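Local coordinates for glycoside hydrolase family 81 (Clostridium thermocellum, PDB 6FOP), which probably hydrolyses beta-1,3-glucans such as laminarin, acting as a glucanase of the Clostridium thermocellum cellulosome, at residues D378-K383 against A445-L450; K389-D394 against G398-Y403; Y621-D626 against C654-L659. All blocks are in the same frame, centred on the assembly; numbering follows the deposited sequence.

Contact 1: residues D378-K383 against A445-L450. With CA (calcium ion), chain C; CA (calcium ion), chain D.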
loop_
_atom_site.group_PDB
_atom_site.type_symbol
_atom_site.label_atom_id
_atom_site.label_comp_id
_atom_site.label_asym_id
_atom_site.label_seq_id
_atom_site.Cartn_x
_atom_site.Cartn_y
_atom_site.Cartn_z
ATOM N N ASP A 378 26.624 10.285 -4.281
ATOM C CA ASP A 378 27.084 10.326 -2.878
ATOM C C ASP A 378 26.242 9.334 -2.031
ATOM O O ASP A 378 26.786 8.434 -1.375
ATOM C CB ASP A 378 27.042 11.774 -2.328
ATOM C CG ASP A 378 27.661 11.916 -0.950
ATOM O OD1 ASP A 378 27.916 10.905 -0.228
ATOM O OD2 ASP A 378 27.940 13.081 -0.568
ATOM N N TRP A 379 24.927 9.481 -2.072
ATOM C CA TRP A 379 24.076 8.575 -1.301
ATOM C C TRP A 379 24.338 7.128 -1.646
ATOM O O TRP A 379 24.250 6.272 -0.762
ATOM C CB TRP A 379 22.591 8.924 -1.465
ATOM C CG TRP A 379 22.113 10.059 -0.585
ATOM C CD1 TRP A 379 22.008 11.390 -0.913
ATOM C CD2 TRP A 379 21.669 9.960 0.765
ATOM N NE1 TRP A 379 21.530 12.096 0.141
ATOM C CE2 TRP A 379 21.292 11.238 1.183
ATOM C CE3 TRP A 379 21.528 8.892 1.657
ATOM C CZ2 TRP A 379 20.818 11.486 2.478
ATOM C CZ3 TRP A 379 21.065 9.134 2.915
ATOM C CH2 TRP A 379 20.692 10.408 3.317
ATOM N N PHE A 380 24.599 6.838 -2.931
ATOM C CA PHE A 380 24.783 5.482 -3.419
ATOM C C PHE A 380 26.199 4.943 -3.268
ATOM O O PHE A 380 26.507 3.882 -3.816
ATOM C CB PHE A 380 24.310 5.346 -4.892
ATOM C CG PHE A 380 22.841 5.560 -5.121
ATOM C CD1 PHE A 380 21.894 5.408 -4.103
ATOM C CD2 PHE A 380 22.388 5.883 -6.392
ATOM C CE1 PHE A 380 20.542 5.583 -4.355
ATOM C CE2 PHE A 380 21.050 6.049 -6.645
ATOM C CZ PHE A 380 20.120 5.903 -5.621
ATOM N N THR A 381 27.033 5.660 -2.498
ATOM C CA THR A 381 28.381 5.225 -2.152
ATOM C C THR A 381 28.571 5.349 -0.632
ATOM O O THR A 381 28.333 6.401 -0.057
ATOM C CB THR A 381 29.423 6.121 -2.852
ATOM O OG1 THR A 381 29.172 6.121 -4.267
ATOM C CG2 THR A 381 30.821 5.616 -2.591
ATOM N N ALA A 382 28.968 4.260 0.012
ATOM C CA ALA A 382 29.252 4.250 1.444
ATOM C C ALA A 382 30.758 4.239 1.627
ATOM O O ALA A 382 31.410 3.206 1.469
ATOM C CB ALA A 382 28.610 3.014 2.109
ATOM N N LYS A 383 31.319 5.401 1.929
ATOM C CA LYS A 383 32.765 5.530 2.139
ATOM C C LYS A 383 33.153 5.151 3.571
ATOM O O LYS A 383 32.371 5.311 4.495
ATOM C CB LYS A 383 33.225 6.956 1.827
ATOM C CG LYS A 383 33.208 7.270 0.346
ATOM C CD LYS A 383 33.836 8.626 0.063
ATOM C CE LYS A 383 34.003 8.836 -1.435
ATOM N NZ LYS A 383 34.611 10.162 -1.731
ATOM N N ALA A 445 22.597 -0.404 -10.293
ATOM C CA ALA A 445 22.565 -1.472 -9.277
ATOM C C ALA A 445 22.110 -0.967 -7.892
ATOM O O ALA A 445 21.255 -1.591 -7.224
ATOM C CB ALA A 445 23.910 -2.175 -9.211
ATOM N N MET A 446 22.615 0.195 -7.470
ATOM C CA MET A 446 22.147 0.766 -6.214
ATOM C C MET A 446 20.686 1.226 -6.298
ATOM O O MET A 446 19.905 1.014 -5.339
ATOM C CB MET A 446 23.059 1.899 -5.728
ATOM C CG MET A 446 24.378 1.455 -5.115
ATOM S SD MET A 446 24.172 0.440 -3.627
ATOM C CE MET A 446 23.598 1.725 -2.482
ATOM N N VAL A 447 20.283 1.808 -7.431
ATOM C CA VAL A 447 18.883 2.172 -7.611
ATOM C C VAL A 447 17.986 0.954 -7.398
ATOM O O VAL A 447 16.957 1.003 -6.691
ATOM C CB VAL A 447 18.623 2.801 -8.993
ATOM C CG1 VAL A 447 17.130 3.014 -9.250
ATOM C CG2 VAL A 447 19.362 4.135 -9.122
ATOM N N GLU A 448 18.394 -0.168 -7.979
ATOM C CA GLU A 448 17.535 -1.344 -7.915
ATOM C C GLU A 448 17.523 -1.950 -6.511
ATOM O O GLU A 448 16.527 -2.551 -6.135
ATOM C CB GLU A 448 17.848 -2.302 -9.081
ATOM C CG GLU A 448 17.337 -1.660 -10.369
ATOM C CD GLU A 448 17.724 -2.326 -11.665
ATOM O OE1 GLU A 448 18.313 -3.441 -11.679
ATOM O OE2 GLU A 448 17.418 -1.702 -12.685
ATOM N N LEU A 449 18.570 -1.724 -5.713
ATOM C CA LEU A 449 18.527 -2.130 -4.300
ATOM C C LEU A 449 17.487 -1.324 -3.486
ATOM O O LEU A 449 16.803 -1.874 -2.617
ATOM C CB LEU A 449 19.903 -2.067 -3.646
ATOM C CG LEU A 449 20.946 -3.115 -4.039
ATOM C CD1 LEU A 449 22.139 -2.963 -3.108
ATOM C CD2 LEU A 449 20.443 -4.525 -3.899
ATOM N N LEU A 450 17.332 -0.025 -3.782
ATOM C CA LEU A 450 16.260 0.769 -3.143
ATOM C C LEU A 450 14.900 0.229 -3.556
ATOM O O LEU A 450 13.994 0.124 -2.716
ATOM C CB LEU A 450 16.338 2.280 -3.472
ATOM C CG LEU A 450 17.229 3.102 -2.561
ATOM C CD1 LEU A 450 18.678 2.715 -2.618
ATOM C CD2 LEU A 450 17.053 4.591 -2.876
HETATM CA CA CA C . 28.226 8.687 0.470
HETATM CA CA CA D . 29.576 12.218 1.232
HETATM O O HOH W 1 30.172 14.446 1.150
HETATM O O HOH W 2 28.434 12.657 3.061
HETATM O O HOH W 3 31.078 11.690 -0.524
HETATM O O HOH W 4 31.712 12.220 2.352
#

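Contact 2: residues K389-D394 against G398-Y403. With CA (calcium ion), chain C.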
loop_
_atom_site.group_PDB
_atom_site.type_symbol
_atom_site.label_atom_id
_atom_site.label_comp_id
_atom_site.label_asym_id
_atom_site.label_seq_id
_atom_site.Cartn_x
_atom_site.Cartn_y
_atom_site.Cartn_z
ATOM N N LYS A 389 24.866 10.402 4.275
ATOM C CA LYS A 389 24.686 10.182 2.863
ATOM C C LYS A 389 25.291 8.844 2.467
ATOM O O LYS A 389 26.230 8.747 1.693
ATOM C CB LYS A 389 25.173 11.348 1.975
ATOM C CG LYS A 389 24.590 12.692 2.342
ATOM C CD LYS A 389 25.079 13.774 1.379
ATOM C CE LYS A 389 24.353 15.088 1.622
ATOM N NZ LYS A 389 24.537 15.617 3.003
ATOM N N LEU A 390 24.666 7.808 3.014
ATOM C CA LEU A 390 25.069 6.428 2.759
ATOM C C LEU A 390 23.907 5.515 3.109
ATOM O O LEU A 390 22.987 5.909 3.859
ATOM C CB LEU A 390 26.316 6.031 3.576
ATOM C CG LEU A 390 26.082 6.109 5.099
ATOM C CD1 LEU A 390 25.785 4.752 5.721
ATOM C CD2 LEU A 390 27.137 6.852 5.849
ATOM N N PHE A 391 23.962 4.312 2.552
ATOM C CA PHE A 391 23.023 3.234 2.871
ATOM C C PHE A 391 23.723 2.107 3.608
ATOM O O PHE A 391 24.801 1.673 3.209
ATOM C CB PHE A 391 22.301 2.706 1.608
ATOM C CG PHE A 391 21.253 3.675 1.084
ATOM C CD1 PHE A 391 19.995 3.740 1.663
ATOM C CD2 PHE A 391 21.555 4.576 0.074
ATOM C CE1 PHE A 391 19.054 4.650 1.229
ATOM C CE2 PHE A 391 20.613 5.482 -0.364
ATOM C CZ PHE A 391 19.376 5.542 0.230
ATOM N N TYR A 392 23.063 1.642 4.671
ATOM C CA TYR A 392 23.506 0.551 5.531
ATOM C C TYR A 392 22.557 -0.622 5.368
ATOM O O TYR A 392 21.346 -0.430 5.346
ATOM C CB TYR A 392 23.452 1.060 6.988
ATOM C CG TYR A 392 23.616 0.008 8.049
ATOM C CD1 TYR A 392 24.868 -0.378 8.471
ATOM C CD2 TYR A 392 22.506 -0.566 8.664
ATOM C CE1 TYR A 392 25.024 -1.340 9.447
ATOM C CE2 TYR A 392 22.650 -1.527 9.648
ATOM C CZ TYR A 392 23.914 -1.903 10.049
ATOM O OH TYR A 392 24.093 -2.853 11.033
ATOM N N TYR A 393 23.096 -1.838 5.301
ATOM C CA TYR A 393 22.254 -3.036 5.221
ATOM C C TYR A 393 22.216 -3.710 6.587
ATOM O O TYR A 393 23.269 -4.095 7.137
ATOM C CB TYR A 393 22.797 -4.013 4.195
ATOM C CG TYR A 393 21.926 -5.235 4.039
ATOM C CD1 TYR A 393 20.729 -5.194 3.338
ATOM C CD2 TYR A 393 22.302 -6.448 4.561
ATOM C CE1 TYR A 393 19.927 -6.310 3.214
ATOM C CE2 TYR A 393 21.499 -7.553 4.445
ATOM C CZ TYR A 393 20.318 -7.493 3.761
ATOM O OH TYR A 393 19.570 -8.651 3.649
ATOM N N ASP A 394 21.007 -3.793 7.152
ATOM C CA ASP A 394 20.759 -4.549 8.370
ATOM C C ASP A 394 20.480 -5.995 7.978
ATOM O O ASP A 394 19.530 -6.250 7.250
ATOM C CB ASP A 394 19.585 -3.926 9.120
ATOM C CG ASP A 394 19.229 -4.680 10.399
ATOM O OD1 ASP A 394 18.788 -5.841 10.323
ATOM O OD2 ASP A 394 19.405 -4.107 11.483
ATOM N N GLY A 398 17.030 -7.633 7.383
ATOM C CA GLY A 398 17.167 -7.621 5.911
ATOM C C GLY A 398 16.493 -6.391 5.318
ATOM O O GLY A 398 15.370 -6.456 4.781
ATOM N N THR A 399 17.190 -5.268 5.428
ATOM C CA THR A 399 16.667 -3.970 4.991
ATOM C C THR A 399 17.812 -3.017 4.749
ATOM O O THR A 399 18.834 -3.088 5.441
ATOM C CB THR A 399 15.634 -3.392 6.019
ATOM O OG1 THR A 399 15.110 -2.137 5.548
ATOM C CG2 THR A 399 16.247 -3.168 7.372
ATOM N N LEU A 400 17.612 -2.113 3.792
ATOM C CA LEU A 400 18.538 -1.008 3.533
ATOM C C LEU A 400 18.019 0.261 4.199
ATOM O O LEU A 400 16.890 0.670 3.919
ATOM C CB LEU A 400 18.638 -0.801 2.022
ATOM C CG LEU A 400 19.896 -0.183 1.494
ATOM C CD1 LEU A 400 21.109 -1.136 1.647
ATOM C CD2 LEU A 400 19.684 0.262 0.045
ATOM N N ILE A 401 18.855 0.863 5.043
ATOM C CA ILE A 401 18.508 2.047 5.821
ATOM C C ILE A 401 19.460 3.153 5.407
ATOM O O ILE A 401 20.675 2.989 5.460
ATOM C CB ILE A 401 18.638 1.798 7.346
ATOM C CG1 ILE A 401 17.742 0.608 7.780
ATOM C CG2 ILE A 401 18.343 3.067 8.142
ATOM C CD1 ILE A 401 18.080 0.082 9.157
ATOM N N GLY A 402 18.913 4.296 5.022
ATOM C CA GLY A 402 19.747 5.453 4.729
ATOM C C GLY A 402 20.021 6.273 5.976
ATOM O O GLY A 402 19.120 6.462 6.820
ATOM N N TYR A 403 21.234 6.812 6.076
ATOM C CA TYR A 403 21.621 7.697 7.199
ATOM C C TYR A 403 22.086 9.040 6.647
ATOM O O TYR A 403 22.872 9.037 5.704
ATOM C CB TYR A 403 22.692 7.083 8.090
ATOM C CG TYR A 403 22.188 5.863 8.841
ATOM C CD1 TYR A 403 21.202 5.974 9.830
ATOM C CD2 TYR A 403 22.652 4.603 8.535
ATOM C CE1 TYR A 403 20.709 4.843 10.479
ATOM C CE2 TYR A 403 22.178 3.479 9.190
ATOM C CZ TYR A 403 21.218 3.609 10.164
ATOM O OH TYR A 403 20.782 2.449 10.784
HETATM CA CA CA C . 28.226 8.687 0.470
#

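Contact 3: residues Y621-D626 against C654-L659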
loop_
_atom_site.group_PDB
_atom_site.type_symbol
_atom_site.label_atom_id
_atom_site.label_comp_id
_atom_site.label_asym_id
_atom_site.label_seq_id
_atom_site.Cartn_x
_atom_site.Cartn_y
_atom_site.Cartn_z
ATOM N N TYR A 621 -4.618 20.798 -7.103
ATOM C CA TYR A 621 -5.712 19.841 -6.976
ATOM C C TYR A 621 -6.999 20.379 -7.618
ATOM O O TYR A 621 -7.638 19.703 -8.436
ATOM C CB TYR A 621 -5.943 19.570 -5.500
ATOM C CG TYR A 621 -7.033 18.586 -5.208
ATOM C CD1 TYR A 621 -6.832 17.218 -5.443
ATOM C CD2 TYR A 621 -8.234 18.987 -4.629
ATOM C CE1 TYR A 621 -7.830 16.300 -5.175
ATOM C CE2 TYR A 621 -9.225 18.059 -4.337
ATOM C CZ TYR A 621 -9.021 16.718 -4.616
ATOM O OH TYR A 621 -10.021 15.797 -4.296
ATOM N N TYR A 622 -7.319 21.649 -7.305
ATOM C CA TYR A 622 -8.555 22.268 -7.788
ATOM C C TYR A 622 -8.526 22.420 -9.309
ATOM O O TYR A 622 -9.588 22.411 -9.953
ATOM C CB TYR A 622 -8.821 23.626 -7.129
ATOM C CG TYR A 622 -10.225 24.119 -7.331
ATOM C CD1 TYR A 622 -11.301 23.503 -6.701
ATOM C CD2 TYR A 622 -10.478 25.239 -8.108
ATOM C CE1 TYR A 622 -12.595 23.940 -6.898
ATOM C CE2 TYR A 622 -11.782 25.686 -8.309
ATOM C CZ TYR A 622 -12.829 25.059 -7.669
ATOM O OH TYR A 622 -14.121 25.505 -7.849
ATOM N N ALA A 623 -7.315 22.549 -9.882
ATOM C CA ALA A 623 -7.161 22.604 -11.333
ATOM C C ALA A 623 -7.630 21.330 -12.052
ATOM O O ALA A 623 -7.835 21.373 -13.259
ATOM C CB ALA A 623 -5.715 22.890 -11.698
ATOM N N LEU A 624 -7.849 20.227 -11.309
ATOM C CA LEU A 624 -8.458 19.027 -11.874
ATOM C C LEU A 624 -9.989 19.108 -11.951
ATOM O O LEU A 624 -10.643 18.174 -12.453
ATOM C CB LEU A 624 -8.006 17.789 -11.116
ATOM C CG LEU A 624 -6.506 17.520 -11.186
ATOM C CD1 LEU A 624 -6.061 16.537 -10.108
ATOM C CD2 LEU A 624 -6.108 17.023 -12.575
ATOM N N TYR A 625 -10.541 20.255 -11.532
ATOM C CA TYR A 625 -11.953 20.600 -11.767
ATOM C C TYR A 625 -12.082 21.896 -12.603
ATOM O O TYR A 625 -12.806 21.932 -13.581
ATOM C CB TYR A 625 -12.647 20.774 -10.413
ATOM C CG TYR A 625 -14.034 21.342 -10.458
ATOM C CD1 TYR A 625 -15.099 20.582 -10.922
ATOM C CD2 TYR A 625 -14.292 22.655 -10.042
ATOM C CE1 TYR A 625 -16.385 21.096 -10.954
ATOM C CE2 TYR A 625 -15.575 23.173 -10.059
ATOM C CZ TYR A 625 -16.613 22.399 -10.526
ATOM O OH TYR A 625 -17.880 22.936 -10.558
ATOM N N ASP A 626 -11.387 22.949 -12.181
ATOM C CA ASP A 626 -11.507 24.269 -12.833
ATOM C C ASP A 626 -10.126 24.927 -12.895
ATOM O O ASP A 626 -9.761 25.706 -12.012
ATOM C CB ASP A 626 -12.520 25.146 -12.107
ATOM C CG ASP A 626 -12.810 26.440 -12.839
ATOM O OD1 ASP A 626 -12.082 26.784 -13.815
ATOM O OD2 ASP A 626 -13.760 27.128 -12.392
ATOM N N CYS A 654 -1.358 25.779 -15.476
ATOM C CA CYS A 654 -1.537 26.404 -16.800
ATOM C C CYS A 654 -1.595 25.365 -17.921
ATOM O O CYS A 654 -2.257 25.581 -18.938
ATOM C CB CYS A 654 -0.436 27.403 -17.081
ATOM S SG CYS A 654 -0.523 28.879 -16.039
ATOM N N ASN A 655 -0.911 24.209 -17.750
ATOM C CA ASN A 655 -1.098 23.123 -18.711
ATOM C C ASN A 655 -2.525 22.571 -18.662
ATOM O O ASN A 655 -3.131 22.311 -19.707
ATOM C CB ASN A 655 -0.068 22.022 -18.541
ATOM C CG ASN A 655 1.150 22.245 -19.426
ATOM O OD1 ASN A 655 1.048 22.206 -20.655
ATOM N ND2 ASN A 655 2.295 22.504 -18.809
ATOM N N LEU A 656 -3.087 22.371 -17.466
ATOM C CA LEU A 656 -4.477 21.901 -17.414
ATOM C C LEU A 656 -5.455 22.922 -18.008
ATOM O O LEU A 656 -6.424 22.570 -18.659
ATOM C CB LEU A 656 -4.886 21.496 -15.993
ATOM C CG LEU A 656 -4.134 20.276 -15.440
ATOM C CD1 LEU A 656 -4.420 20.108 -13.959
ATOM C CD2 LEU A 656 -4.472 19.023 -16.207
ATOM N N ASP A 657 -5.127 24.204 -17.826
ATOM C CA ASP A 657 -5.888 25.308 -18.420
ATOM C C ASP A 657 -5.969 25.199 -19.959
ATOM O O ASP A 657 -7.023 25.454 -20.549
ATOM C CB ASP A 657 -5.259 26.642 -17.977
ATOM C CG ASP A 657 -6.101 27.856 -18.342
ATOM O OD1 ASP A 657 -7.358 27.831 -18.289
ATOM O OD2 ASP A 657 -5.490 28.875 -18.676
ATOM N N SER A 658 -4.866 24.755 -20.578
ATOM C CA SER A 658 -4.780 24.597 -22.008
ATOM C C SER A 658 -5.293 23.244 -22.516
ATOM O O SER A 658 -6.042 23.172 -23.507
ATOM C CB SER A 658 -3.306 24.748 -22.395
ATOM O OG SER A 658 -3.159 24.566 -23.762
ATOM N N LEU A 659 -4.848 22.180 -21.859
ATOM C CA LEU A 659 -5.107 20.792 -22.302
ATOM C C LEU A 659 -6.496 20.303 -21.963
ATOM O O LEU A 659 -7.066 19.472 -22.690
ATOM C CB LEU A 659 -4.100 19.846 -21.653
ATOM C CG LEU A 659 -2.600 20.046 -21.937
ATOM C CD1 LEU A 659 -1.758 19.258 -20.916
ATOM C CD2 LEU A 659 -2.223 19.571 -23.312
#

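Contact 1: residues D378-K383 against A445-L450
The Phe380 ring lies under the side chain of Met446, whose CB stands 4.2 Å from the centroid of the Phe380 ring and 28° off the ring normal, a CH-pi contact over the face. The two side chains overlap while running in opposing senses. Met446 CG accordingly runs back to the Phe380 carbonyl, 3.5 Å from Phe380 O, and the bends at chi2 and chi3 bring its CE over the Phe380 backbone. At the far end of the ring two corners are met, both from the side on which Met446 lies: Phe380 CE2 by Val447 CG2 at 3.6 Å, and Phe380 CE1 by Leu450 CD1 at 3.8 Å. With CG anti to its own carbonyl carbon (chi1 -65°), Phe380 sends the ring to the helix as the chain leaves helical geometry. All four residues are buried and their side-chain contacts are apolar.

Behind the ring the same turn builds a two-calcium site. Asp378 O, Asp378 OD1 and Thr381 O bind the same calcium ion at 2.4 Å each; a second ion is chelated by Asp378 OD1 and OD2, with four waters. Glu386 and Lys389 supply further ligands to the first ion. The contact thus joins the C-terminal end of helix 362-379 to helix 440-455, with Leu424 of helix 416-433 packed against Val447 and Leu450, and Ser9 of strand 8-11 bonded to the Phe380 backbone.

Contact 2: residues K389-D394 against G398-Y403
The Tyr403 ring receives Tyr392 at its edge: Tyr392 CB lies near the ring plane, 3.5 Å from Tyr403 CE2, and Leu390 CD1 also lies at the edge of the Tyr403 ring. The two tyrosine side chains run alongside each other with a common heading. Phe391 lays its ring beside the backbone of Gly402, which it meets obliquely, Phe391 CD1 being 3.5 Å from Gly402 CA. Leu400 is set roughly perpendicular to Phe391, its CG 3.8 Å from Phe391 CB. Further along, the Tyr393 ring slants past Thr399 and reaches Gly398, where Tyr393 OH stands 3.5 Å from Gly398 CA; that hydroxyl is hydrogen-bonded to Arg463 O.

These groups sit on an antiparallel hairpin of strands 390-394 and 399-403, within the C-terminal domain of family 81. Phe391, Tyr393 and Leu400 project from one face; Leu390, Tyr392, Asp394, Thr399, Ile401 and Tyr403 from the other. The central pair, Tyr392 and Ile401, is tied by two nearly straight bonds, Tyr392 N to Ile401 O at 2.9 Å and Ile401 N to Tyr392 O at 2.8 Å. Each end carries a G1 beta bulge. Lys389 and Leu390 share Tyr403 O, the Leu390 bond being weak, and Gly398 and Thr399 share Asp394 O, the Gly398 bond again weak. Lys389 and Gly398 both have positive phi, as expected at the first position of a G1 bulge. Lys389 O binds calcium at 2.3 Å, while at the turn end Asp453 OD1 accepts from Leu400 N and Asp394 OD1 from Trp397 N.

Contact 3: residues Y621-D626 against C654-L659
Leu656 carries the tight part of this contact through a single methyl: its CD1 sits against Ala623 and Leu624, 3.8 Å from Ala623 CB and equally 3.8 Å from Leu624 CD2. The Ala623 carbonyl lies alongside, with Ala623 O 3.7 Å from Leu656 CD1. A chi1 of -66° at Leu656 directs the branch toward Ala623 and Leu624, and the two leucine side chains meet at a slant. Phe676 of strand 673-678 packs on Leu656 as well, and Leu588 on Leu624, so the patch is buried.

The other side is looser. Asp626 and Asp657, both partly exposed, keep apart, with Asp626 OD1 6.6 Å from Asp657 OD1. Asp626 sits at the N-cap of helix 627-633, its OD1 accepting from Ala629 N, and Asp657 OD2 bonds to Thr314 OG1. Tyr622 O takes two backbone N-H groups, from Tyr625 and Asp626, which ties residues 622-626 into a turn.

With just 120 Å² buried, and carbon contacts across it apart from one carbonyl oxygen against a methyl, the joint to helix 646-659 probably rests on apolar burial, while the carboxylates alongside find their partners elsewhere.

In the fold
Contacts 1 and 2 are neighbours, their centres 9 Å apart, and contact 2 is nested along the chain inside the loop closed by contact 1. The hairpin is the next regular element after helix 362-379. The carbonyl of Trp379 meets the Phe391 ring and its indole meets the Tyr403 carbonyl, and Leu450 of contact 1 also touches Phe391 and Leu400. Both contacts lie wholly in the family 81 C-terminal range, where one shared calcium ion ties helix end to hairpin. Contact 3 comes later in the chain, its centre 37 Å from contact 1 and 40 Å from contact 2; it is a separate packing site between helices 615-622 and 646-659, touching neither.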